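Local coordinates for protein ribonuclease VapC (Klebsiella pneumoniae, PDB 7BY3) that probably acts as the toxic component of a toxin-antitoxin system, a magnesium-dependent PIN-domain ribonuclease that cleaves RNA, at residues A74-A79 against A97-L102. Sequence-based numbering, arbitrary orientation.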
loop_
_atom_site.group_PDB
_atom_site.type_symbol
_atom_site.label_atom_id
_atom_site.label_comp_id
_atom_site.label_asym_id
_atom_site.label_seq_id
_atom_site.Cartn_x
_atom_site.Cartn_y
_atom_site.Cartn_z
ATOM N N ALA B 74 4.775 2.272 -6.129
ATOM C CA ALA B 74 4.514 0.938 -6.643
ATOM C C ALA B 74 5.395 0.645 -7.848
ATOM O O ALA B 74 5.884 -0.470 -8.010
ATOM C CB ALA B 74 3.046 0.790 -7.008
ATOM N N GLU B 75 5.594 1.655 -8.688
ATOM C CA GLU B 75 6.431 1.519 -9.875
ATOM C C GLU B 75 7.868 1.177 -9.498
ATOM O O GLU B 75 8.458 0.239 -10.033
ATOM C CB GLU B 75 6.404 2.806 -10.700
ATOM C CG GLU B 75 6.599 2.588 -12.182
ATOM C CD GLU B 75 5.426 1.872 -12.806
ATOM O OE1 GLU B 75 4.318 2.445 -12.810
ATOM O OE2 GLU B 75 5.607 0.733 -13.280
ATOM N N ARG B 76 8.424 1.950 -8.572
ATOM C CA ARG B 76 9.780 1.726 -8.092
ATOM C C ARG B 76 9.874 0.412 -7.325
ATOM O O ARG B 76 10.886 -0.286 -7.393
ATOM C CB ARG B 76 10.228 2.890 -7.206
ATOM C CG ARG B 76 11.614 2.724 -6.608
ATOM C CD ARG B 76 12.684 2.679 -7.683
ATOM N NE ARG B 76 12.730 3.919 -8.450
ATOM C CZ ARG B 76 13.337 5.029 -8.040
ATOM N NH1 ARG B 76 13.952 5.060 -6.865
ATOM N NH2 ARG B 76 13.326 6.109 -8.806
ATOM N N SER B 77 8.807 0.079 -6.605
ATOM C CA SER B 77 8.777 -1.115 -5.766
ATOM C C SER B 77 8.964 -2.394 -6.574
ATOM O O SER B 77 9.700 -3.291 -6.164
ATOM C CB SER B 77 7.464 -1.181 -4.987
ATOM O OG SER B 77 7.337 -0.068 -4.122
ATOM N N VAL B 78 8.293 -2.476 -7.719
ATOM C CA VAL B 78 8.399 -3.639 -8.596
ATOM C C VAL B 78 9.825 -3.783 -9.124
ATOM O O VAL B 78 10.370 -4.887 -9.192
ATOM C CB VAL B 78 7.413 -3.543 -9.781
ATOM C CG1 VAL B 78 7.653 -4.670 -10.774
ATOM C CG2 VAL B 78 5.977 -3.566 -9.280
ATOM N N ALA B 79 10.427 -2.654 -9.480
ATOM C CA ALA B 79 11.784 -2.633 -10.006
ATOM C C ALA B 79 12.810 -3.010 -8.939
ATOM O O ALA B 79 13.733 -3.778 -9.205
ATOM C CB ALA B 79 12.101 -1.265 -10.580
ATOM N N ALA B 97 11.524 5.416 0.519
ATOM C CA ALA B 97 12.696 6.166 0.961
ATOM C C ALA B 97 13.398 6.845 -0.211
ATOM O O ALA B 97 13.732 8.026 -0.141
ATOM C CB ALA B 97 13.662 5.253 1.698
ATOM N N GLN B 98 13.617 6.088 -1.283
ATOM C CA GLN B 98 14.297 6.602 -2.467
ATOM C C GLN B 98 13.577 7.794 -3.082
ATOM O O GLN B 98 14.189 8.828 -3.347
ATOM C CB GLN B 98 14.444 5.504 -3.523
ATOM C CG GLN B 98 15.371 4.375 -3.137
ATOM C CD GLN B 98 15.757 3.526 -4.328
ATOM O OE1 GLN B 98 15.151 3.623 -5.393
ATOM N NE2 GLN B 98 16.770 2.688 -4.154
ATOM N N LEU B 99 12.277 7.637 -3.313
ATOM C CA LEU B 99 11.484 8.668 -3.971
ATOM C C LEU B 99 11.527 9.986 -3.205
ATOM O O LEU B 99 11.589 11.060 -3.802
ATOM C CB LEU B 99 10.034 8.203 -4.129
ATOM C CG LEU B 99 9.752 7.104 -5.159
ATOM C CD1 LEU B 99 8.343 7.240 -5.705
ATOM C CD2 LEU B 99 10.769 7.124 -6.289
ATOM N N HIS B 100 11.497 9.896 -1.881
ATOM C CA HIS B 100 11.494 11.081 -1.029
ATOM C C HIS B 100 12.888 11.467 -0.541
ATOM O O HIS B 100 13.030 12.379 0.272
ATOM C CB HIS B 100 10.554 10.870 0.156
ATOM C CG HIS B 100 9.108 10.880 -0.223
ATOM N ND1 HIS B 100 8.454 9.770 -0.712
ATOM C CD2 HIS B 100 8.188 11.879 -0.204
ATOM C CE1 HIS B 100 7.198 10.079 -0.969
ATOM N NE2 HIS B 100 7.010 11.347 -0.670
ATOM N N ARG B 101 13.903 10.765 -1.038
ATOM C CA ARG B 101 15.299 11.025 -0.685
ATOM C C ARG B 101 15.532 10.923 0.814
ATOM O O ARG B 101 16.115 11.819 1.423
ATOM C CB ARG B 101 15.746 12.405 -1.174
ATOM C CG ARG B 101 15.205 12.811 -2.527
ATOM C CD ARG B 101 15.080 14.320 -2.595
ATOM N NE ARG B 101 14.087 14.804 -1.640
ATOM C CZ ARG B 101 14.107 16.010 -1.085
ATOM N NH1 ARG B 101 15.076 16.865 -1.384
ATOM N NH2 ARG B 101 13.160 16.360 -0.224
ATOM N N LEU B 102 15.068 9.830 1.407
ATOM C CA LEU B 102 15.269 9.599 2.830
ATOM C C LEU B 102 16.224 8.439 3.062
ATOM O O LEU B 102 16.271 7.496 2.274
ATOM C CB LEU B 102 13.936 9.321 3.526
ATOM C CG LEU B 102 12.754 10.210 3.144
ATOM C CD1 LEU B 102 11.509 9.777 3.896
ATOM C CD2 LEU B 102 13.072 11.663 3.423
#
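Arg-76 reaches from helix 71-83 to the last turn of helix 88-99 and meets two side chains there. Its NH1 is modelled as donating a hydrogen bond to Gln-98 OE1, but at 2.4 Å from Arg-76 NH1 to Gln-98 OE1 the contact is too short to be trusted in detail. OE1 lies at the guanidinium edge, near its plane, but the amide plane is turned 63° from that plane. Leu-99 takes one face instead: its CD2 sits 3.7 Å from Arg-76 CZ, offset toward the rim of the group. Arg-76 leaves its helix with CG anti to the backbone N (chi1 178°), then bends at chi2 and chi3. These bends turn the guanidinium toward Gln-98 and Leu-99. Arg-76 also touches Ala-95, while Gln-98 packs on Leu-80 and Leu-99 on Ile-73. A Schellman motif with Arg-101 at C-prime ends helix 88-99 just beyond. The neighbouring Glu-75 leads away from the contact and forms a salt bridge through OE2 with Arg-58 of the second subunit. The contact thus joins two consecutive PIN-domain helices at the surface, by one neutral amide and one methyl group. Neither partner carries a negative charge. Arg-76 is partly exposed, so solvent may share in stabilising its charge.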